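PDB 4GGO: trans-2-enoyl-CoA reductase, which reduces the carbon-carbon double bond of trans-2-enoyl-CoA substrates such as crotonyl-CoA with NADH, a step of bacterial fatty acid synthesis. Local coordinates for residues A[314-323]-A[337-345]; A[210-218]-A[266-274]. All coordinates share one frame; numbering follows the deposited sequence.

Interaction 1: A[314-323]-A[337-345]; sequences QITRLYAERL and RIRIDDWEL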
# COMPACT_ATOMS: atom_id res chain seq x y z
N GLN A 314 7.54 2.16 7.40
CA GLN A 314 6.43 3.11 7.45
C GLN A 314 5.32 2.65 8.39
O GLN A 314 4.88 3.40 9.26
CB GLN A 314 5.84 3.29 6.05
CG GLN A 314 6.48 4.39 5.24
CD GLN A 314 5.77 5.71 5.37
OE1 GLN A 314 4.66 5.88 4.87
NE2 GLN A 314 6.39 6.66 6.06
N ILE A 315 4.87 1.41 8.21
CA ILE A 315 3.71 0.91 8.94
C ILE A 315 4.00 0.60 10.41
O ILE A 315 3.17 0.86 11.28
CB ILE A 315 3.09 -0.31 8.24
CG1 ILE A 315 2.72 0.05 6.80
CG2 ILE A 315 1.86 -0.79 8.99
CD1 ILE A 315 1.90 1.32 6.67
N THR A 316 5.18 0.05 10.69
CA THR A 316 5.58 -0.16 12.07
C THR A 316 5.64 1.18 12.82
O THR A 316 5.22 1.26 13.97
CB THR A 316 6.94 -0.87 12.19
OG1 THR A 316 7.91 -0.23 11.35
CG2 THR A 316 6.81 -2.33 11.79
N ARG A 317 6.13 2.22 12.14
CA ARG A 317 6.14 3.55 12.73
C ARG A 317 4.72 4.06 12.93
O ARG A 317 4.41 4.72 13.93
CB ARG A 317 6.95 4.53 11.88
CG ARG A 317 6.92 5.97 12.40
CD ARG A 317 8.14 6.77 11.95
NE ARG A 317 8.12 7.10 10.53
CZ ARG A 317 7.56 8.19 10.02
NH1 ARG A 317 6.97 9.07 10.81
NH2 ARG A 317 7.60 8.41 8.71
N LEU A 318 3.85 3.76 11.97
CA LEU A 318 2.44 4.12 12.05
C LEU A 318 1.77 3.53 13.29
O LEU A 318 1.08 4.23 14.03
CB LEU A 318 1.69 3.65 10.80
CG LEU A 318 0.17 3.81 10.81
CD1 LEU A 318 -0.23 5.28 10.82
CD2 LEU A 318 -0.46 3.08 9.64
N TYR A 319 1.98 2.23 13.52
CA TYR A 319 1.40 1.56 14.68
C TYR A 319 1.98 2.10 15.98
O TYR A 319 1.25 2.44 16.91
CB TYR A 319 1.66 0.05 14.60
CG TYR A 319 0.65 -0.74 13.81
CD1 TYR A 319 0.58 -0.64 12.42
CD2 TYR A 319 -0.22 -1.62 14.44
CE1 TYR A 319 -0.35 -1.38 11.69
CE2 TYR A 319 -1.15 -2.36 13.72
CZ TYR A 319 -1.21 -2.24 12.35
OH TYR A 319 -2.12 -2.98 11.63
N ALA A 320 3.31 2.18 16.04
CA ALA A 320 4.00 2.53 17.28
C ALA A 320 3.92 4.02 17.63
O ALA A 320 3.87 4.38 18.81
CB ALA A 320 5.45 2.09 17.20
N GLU A 321 3.91 4.88 16.62
CA GLU A 321 4.02 6.32 16.85
C GLU A 321 2.78 7.12 16.48
O GLU A 321 2.79 8.35 16.55
CB GLU A 321 5.25 6.88 16.12
CG GLU A 321 6.58 6.46 16.72
CD GLU A 321 6.96 7.27 17.94
OE1 GLU A 321 7.73 8.24 17.79
OE2 GLU A 321 6.47 6.95 19.05
N ARG A 322 1.71 6.44 16.07
CA ARG A 322 0.45 7.12 15.76
C ARG A 322 -0.74 6.42 16.42
O ARG A 322 -1.45 7.01 17.22
CB ARG A 322 0.22 7.21 14.25
CG ARG A 322 1.26 8.02 13.49
CD ARG A 322 1.22 9.50 13.87
NE ARG A 322 2.03 10.31 12.96
CZ ARG A 322 3.35 10.44 13.05
NH1 ARG A 322 4.01 9.80 14.00
NH2 ARG A 322 4.00 11.19 12.18
N LEU A 323 -0.95 5.16 16.06
CA LEU A 323 -2.12 4.42 16.51
C LEU A 323 -2.02 4.00 17.97
O LEU A 323 -2.97 4.19 18.74
CB LEU A 323 -2.35 3.19 15.63
CG LEU A 323 -2.47 3.44 14.12
CD1 LEU A 323 -2.73 2.13 13.38
CD2 LEU A 323 -3.57 4.45 13.84
N ARG A 337 -6.04 14.36 9.41
CA ARG A 337 -5.42 13.25 8.71
C ARG A 337 -4.16 12.80 9.43
O ARG A 337 -3.40 13.63 9.93
CB ARG A 337 -5.06 13.65 7.27
CG ARG A 337 -6.24 14.11 6.43
CD ARG A 337 -5.78 14.66 5.09
NE ARG A 337 -4.85 15.78 5.24
CZ ARG A 337 -4.67 16.73 4.34
NH1 ARG A 337 -5.36 16.72 3.21
NH2 ARG A 337 -3.80 17.71 4.57
N ILE A 338 -3.94 11.49 9.50
CA ILE A 338 -2.69 10.97 10.01
C ILE A 338 -1.61 11.16 8.94
O ILE A 338 -1.83 10.84 7.78
CB ILE A 338 -2.80 9.47 10.37
CG1 ILE A 338 -3.80 9.27 11.51
CG2 ILE A 338 -1.44 8.91 10.75
CD1 ILE A 338 -3.99 7.82 11.91
N ARG A 339 -0.46 11.70 9.35
CA ARG A 339 0.61 11.99 8.41
C ARG A 339 1.89 11.23 8.75
O ARG A 339 2.57 11.55 9.73
CB ARG A 339 0.91 13.49 8.38
CG ARG A 339 -0.29 14.37 8.07
CD ARG A 339 -0.80 14.13 6.66
NE ARG A 339 0.17 14.54 5.64
CZ ARG A 339 0.22 15.76 5.11
NH1 ARG A 339 -0.64 16.69 5.50
NH2 ARG A 339 1.13 16.05 4.19
N ILE A 340 2.23 10.23 7.95
CA ILE A 340 3.52 9.57 8.07
C ILE A 340 4.37 9.83 6.83
O ILE A 340 5.38 9.16 6.60
CB ILE A 340 3.41 8.06 8.36
CG1 ILE A 340 2.66 7.34 7.24
CG2 ILE A 340 2.74 7.83 9.71
CD1 ILE A 340 2.60 5.84 7.43
N ASP A 341 3.94 10.80 6.04
CA ASP A 341 4.75 11.33 4.95
C ASP A 341 5.48 12.57 5.46
O ASP A 341 5.99 13.37 4.68
CB ASP A 341 3.88 11.68 3.74
CG ASP A 341 2.83 12.73 4.06
OD1 ASP A 341 2.47 12.88 5.24
OD2 ASP A 341 2.36 13.40 3.12
N ASP A 342 5.50 12.73 6.78
CA ASP A 342 6.07 13.91 7.41
C ASP A 342 7.58 14.02 7.21
O ASP A 342 8.12 15.12 7.12
CB ASP A 342 5.70 13.97 8.90
CG ASP A 342 6.02 12.68 9.63
OD1 ASP A 342 6.19 11.63 8.98
OD2 ASP A 342 6.08 12.71 10.88
N TRP A 343 8.26 12.88 7.13
CA TRP A 343 9.70 12.88 6.86
C TRP A 343 9.97 13.20 5.40
O TRP A 343 10.94 13.88 5.07
CB TRP A 343 10.32 11.53 7.24
CG TRP A 343 10.25 11.21 8.70
CD1 TRP A 343 9.76 12.00 9.70
CD2 TRP A 343 10.71 10.01 9.33
NE1 TRP A 343 9.87 11.37 10.91
CE2 TRP A 343 10.45 10.14 10.72
CE3 TRP A 343 11.31 8.84 8.87
CZ2 TRP A 343 10.78 9.15 11.63
CZ3 TRP A 343 11.63 7.85 9.78
CH2 TRP A 343 11.36 8.01 11.15
N GLU A 344 9.12 12.69 4.51
CA GLU A 344 9.25 12.96 3.08
C GLU A 344 9.06 14.44 2.78
O GLU A 344 9.81 15.04 2.00
CB GLU A 344 8.25 12.13 2.27
CG GLU A 344 8.12 12.60 0.82
CD GLU A 344 7.22 11.70 -0.01
OE1 GLU A 344 6.81 10.64 0.50
OE2 GLU A 344 6.93 12.05 -1.18
N LEU A 345 8.04 15.04 3.39
CA LEU A 345 7.68 16.42 3.08
C LEU A 345 8.35 17.44 3.99
O LEU A 345 7.96 18.60 4.02
CB LEU A 345 6.16 16.60 3.10
CG LEU A 345 5.40 15.83 2.02
CD1 LEU A 345 3.91 16.10 2.13
CD2 LEU A 345 5.91 16.19 0.64
O HOH W 1 0.10 12.20 12.06
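Leu318 of helix 311-323 and Ile340 of segment 337-345 approach to 6.8 Å between CA atoms, and Arg322 pairs with Ile338 one turn further along. Between the helix and the strand the side chains are apolar: Leu318 CD1 meets Ile338 CG2 at 3.8 Å, and Ile340 CG2 faces Leu318 CD1 and Arg322 CG. Gln314 NE2 donates to Ile340 O over 2.7 Å in an almost straight bond (172°), and Arg317 NH2 adds a weak one to the same oxygen. A bend at chi3 (71°) lays the guanidinium of Arg317 flat on the indole of Trp343, planes 5° apart and CZ 3.6 Å from the six-membered ring centroid, a cation-pi stack. In plane, Arg317 NH1 forms a salt bridge with the syn lone pair of Asp342 OD1 at 3.2 Å, and NH2 also bridges to Glu309. Arg322 NH2 reaches Asp342 OD2 at 2.9 Å, a weak, bent hydrogen bond within a salt bridge, the two planes being nearly perpendicular, and donates better to Arg339 O. A water joins Arg322 NE to Arg339 N. This salt-bridge network ties the helix to the segment carrying the edge strand of the Rossmann-type sheet. The side chain of Gln314 is about 4 Å from that of Tyr62, an NAD(+)-binding residue. Next to the network, Leu318 touches Tyr232 and Leu323 touches Leu230 of strand 227-233, and strand 338-339 lies beside strand 270-276.

Interaction 2: A[210-218]-A[266-274]; sequences WERWIKQLS and ENPSIRAFV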
# COMPACT_ATOMS: atom_id res chain seq x y z
N TRP A 210 -14.99 1.66 1.12
CA TRP A 210 -14.54 1.75 2.50
C TRP A 210 -15.73 1.93 3.43
O TRP A 210 -15.90 1.19 4.40
CB TRP A 210 -13.57 2.92 2.65
CG TRP A 210 -13.03 3.12 4.04
CD1 TRP A 210 -12.95 2.19 5.03
CD2 TRP A 210 -12.50 4.34 4.57
NE1 TRP A 210 -12.40 2.76 6.16
CE2 TRP A 210 -12.12 4.07 5.90
CE3 TRP A 210 -12.32 5.63 4.06
CZ2 TRP A 210 -11.56 5.05 6.73
CZ3 TRP A 210 -11.76 6.59 4.88
CH2 TRP A 210 -11.39 6.30 6.20
N GLU A 211 -16.56 2.92 3.11
CA GLU A 211 -17.75 3.21 3.91
C GLU A 211 -18.73 2.04 3.86
O GLU A 211 -19.42 1.76 4.85
CB GLU A 211 -18.42 4.49 3.40
CG GLU A 211 -19.50 5.03 4.32
CD GLU A 211 -20.04 6.38 3.86
OE1 GLU A 211 -20.00 6.65 2.64
OE2 GLU A 211 -20.48 7.17 4.72
N ARG A 212 -18.79 1.36 2.72
CA ARG A 212 -19.66 0.21 2.57
C ARG A 212 -19.20 -0.93 3.48
O ARG A 212 -20.02 -1.61 4.10
CB ARG A 212 -19.70 -0.25 1.11
CG ARG A 212 -20.85 -1.20 0.79
CD ARG A 212 -20.80 -1.65 -0.66
NE ARG A 212 -21.94 -2.49 -1.02
CZ ARG A 212 -23.02 -2.06 -1.67
NH1 ARG A 212 -23.11 -0.79 -2.04
NH2 ARG A 212 -24.00 -2.91 -1.95
N TRP A 213 -17.89 -1.13 3.55
CA TRP A 213 -17.32 -2.13 4.45
C TRP A 213 -17.68 -1.83 5.90
O TRP A 213 -18.11 -2.72 6.63
CB TRP A 213 -15.79 -2.19 4.30
CG TRP A 213 -15.31 -3.14 3.25
CD1 TRP A 213 -14.95 -2.84 1.97
CD2 TRP A 213 -15.13 -4.55 3.39
NE1 TRP A 213 -14.56 -3.97 1.30
CE2 TRP A 213 -14.66 -5.04 2.15
CE3 TRP A 213 -15.32 -5.45 4.44
CZ2 TRP A 213 -14.38 -6.39 1.94
CZ3 TRP A 213 -15.04 -6.79 4.23
CH2 TRP A 213 -14.57 -7.25 2.99
N ILE A 214 -17.51 -0.58 6.30
CA ILE A 214 -17.76 -0.17 7.68
C ILE A 214 -19.24 -0.28 8.05
O ILE A 214 -19.58 -0.84 9.09
CB ILE A 214 -17.28 1.27 7.94
CG1 ILE A 214 -15.78 1.39 7.66
CG2 ILE A 214 -17.59 1.69 9.36
CD1 ILE A 214 -14.93 0.43 8.48
N LYS A 215 -20.11 0.25 7.20
CA LYS A 215 -21.55 0.23 7.46
C LYS A 215 -22.12 -1.18 7.57
O LYS A 215 -23.00 -1.44 8.40
CB LYS A 215 -22.31 1.03 6.40
CG LYS A 215 -22.05 2.53 6.45
CD LYS A 215 -22.76 3.26 5.32
CE LYS A 215 -24.27 3.23 5.49
NZ LYS A 215 -24.71 3.98 6.70
N GLN A 216 -21.62 -2.10 6.75
CA GLN A 216 -22.06 -3.49 6.81
C GLN A 216 -21.57 -4.17 8.08
O GLN A 216 -22.33 -4.91 8.72
CB GLN A 216 -21.58 -4.27 5.58
CG GLN A 216 -22.34 -3.94 4.30
CD GLN A 216 -22.07 -4.95 3.19
OE1 GLN A 216 -21.55 -6.03 3.44
NE2 GLN A 216 -22.42 -4.58 1.96
N LEU A 217 -20.32 -3.93 8.44
CA LEU A 217 -19.74 -4.51 9.65
C LEU A 217 -20.42 -3.96 10.90
O LEU A 217 -20.68 -4.69 11.86
CB LEU A 217 -18.23 -4.25 9.71
CG LEU A 217 -17.37 -5.01 8.70
CD1 LEU A 217 -15.93 -4.53 8.75
CD2 LEU A 217 -17.45 -6.51 8.95
N SER A 218 -20.72 -2.66 10.88
CA SER A 218 -21.39 -2.00 11.99
C SER A 218 -22.79 -2.57 12.19
O SER A 218 -23.24 -2.77 13.32
CB SER A 218 -21.48 -0.50 11.75
OG SER A 218 -22.33 0.12 12.71
N GLU A 266 -21.37 9.68 11.82
CA GLU A 266 -22.49 8.75 11.94
C GLU A 266 -22.19 7.62 12.93
O GLU A 266 -23.10 6.94 13.40
CB GLU A 266 -22.85 8.19 10.56
CG GLU A 266 -23.15 9.28 9.54
CD GLU A 266 -23.36 8.75 8.14
OE1 GLU A 266 -23.11 7.55 7.91
OE2 GLU A 266 -23.77 9.54 7.26
N ASN A 267 -20.91 7.43 13.23
CA ASN A 267 -20.51 6.45 14.23
C ASN A 267 -19.66 7.10 15.32
O ASN A 267 -18.44 7.11 15.23
CB ASN A 267 -19.72 5.29 13.60
CG ASN A 267 -20.38 4.74 12.34
OD1 ASN A 267 -20.83 5.49 11.48
ND2 ASN A 267 -20.40 3.42 12.22
N PRO A 268 -20.31 7.65 16.36
CA PRO A 268 -19.59 8.28 17.47
C PRO A 268 -18.70 7.29 18.22
O PRO A 268 -17.86 7.71 19.02
CB PRO A 268 -20.72 8.77 18.38
CG PRO A 268 -21.88 8.97 17.47
CD PRO A 268 -21.77 7.85 16.46
N SER A 269 -18.89 6.00 17.97
CA SER A 269 -18.11 4.96 18.62
C SER A 269 -16.96 4.48 17.74
O SER A 269 -16.41 3.40 17.96
CB SER A 269 -19.02 3.78 18.96
OG SER A 269 -19.56 3.19 17.79
N ILE A 270 -16.58 5.29 16.76
CA ILE A 270 -15.53 4.90 15.82
C ILE A 270 -14.47 5.99 15.66
O ILE A 270 -14.72 7.16 15.95
CB ILE A 270 -16.11 4.51 14.44
CG1 ILE A 270 -15.35 3.33 13.85
CG2 ILE A 270 -16.10 5.70 13.49
CD1 ILE A 270 -15.96 2.79 12.57
N ARG A 271 -13.29 5.59 15.19
CA ARG A 271 -12.21 6.53 14.92
C ARG A 271 -11.66 6.31 13.52
O ARG A 271 -10.80 5.45 13.30
CB ARG A 271 -11.10 6.39 15.97
CG ARG A 271 -11.50 6.88 17.36
CD ARG A 271 -10.37 6.71 18.36
NE ARG A 271 -10.09 5.31 18.64
CZ ARG A 271 -9.15 4.89 19.48
NH1 ARG A 271 -8.41 5.77 20.14
NH2 ARG A 271 -8.96 3.59 19.67
N ALA A 272 -12.17 7.08 12.56
CA ALA A 272 -11.78 6.94 11.16
C ALA A 272 -10.78 8.01 10.74
O ALA A 272 -10.94 9.19 11.08
CB ALA A 272 -13.01 6.99 10.27
N PHE A 273 -9.75 7.61 10.01
CA PHE A 273 -8.73 8.53 9.54
C PHE A 273 -8.30 8.20 8.12
O PHE A 273 -8.29 7.04 7.72
CB PHE A 273 -7.49 8.49 10.43
CG PHE A 273 -7.77 8.73 11.88
CD1 PHE A 273 -7.78 10.01 12.40
CD2 PHE A 273 -7.98 7.66 12.74
CE1 PHE A 273 -8.02 10.23 13.74
CE2 PHE A 273 -8.22 7.88 14.09
CZ PHE A 273 -8.24 9.16 14.59
N VAL A 274 -7.92 9.23 7.37
CA VAL A 274 -7.12 9.01 6.18
C VAL A 274 -5.67 9.08 6.62
O VAL A 274 -5.26 10.04 7.28
CB VAL A 274 -7.38 10.08 5.10
CG1 VAL A 274 -6.34 9.97 3.99
CG2 VAL A 274 -8.78 9.94 4.54
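Trp210 and Ile214, on the face of helix 208-219 turned to strand 270-276, carry this helix-on-sheet contact of the Rossmann fold. The local axes of helix 210-218 and strand 270-274 run antiparallel at 170° and come no closer than 12.2 Å, a spacing filled mainly by side chains, with no hydrogen bond between the segments. Trp210 buries the largest area of any residue here. Its CG lies anti to the backbone N (chi1 180°), which sends the indole out over the strand: CZ2 packs against Ala272 CB at 4.3 Å and CH2 comes obliquely within 3.5 Å of the backbone oxygen of Phe273. NE1 is hydrogen-bonded to Thr229 OG1 of the adjoining strand 227-233, while Leu256, Ala260 and Leu263 of helix 248-266 touch the same residue, so the indole sits among two helices and the sheet.

One turn on comes Ile214. Beyond it Asn267, just after helix 248-266 and first in a type I beta turn to Ile270, packs by Ser218, with CA atoms 8.8 Å apart. On the more exposed side, Lys215 NZ stands 4.1 Å from Glu266 OE1, beyond salt-bridge range; Glu211, salt-bridged through OE1 to Arg262, holds OE2 4.2 Å from Glu266 OE1, a pairing of like charges that Lys215 may partly offset. Ile214 touches with CG2, the branch set anti to the backbone N, which lies 3.8 Å from Ile270 CD1.

Overall arrangement
The two contacts, their centres about 21 Å apart, meet in one parallel sheet: strand 270-276 of interaction 2 neighbours strand 338-339 of interaction 1. Ile338 N lies 3.0 Å from Val274 O, a probable hydrogen bond, and Ile338 CD1 packs on Phe273 CB. Interaction 1 is the more buried and nearer the chain's centre; it buries 527 Å² against 300 Å², and arginines, a carboxylate and backbone oxygens supply much of its bonding around an apolar layer. Interaction 2 is only partly buried and lacks hydrogen bonds across, relying on tryptophan and aliphatic packing with loosely placed charges toward solvent. Both helices also touch strand 227-233.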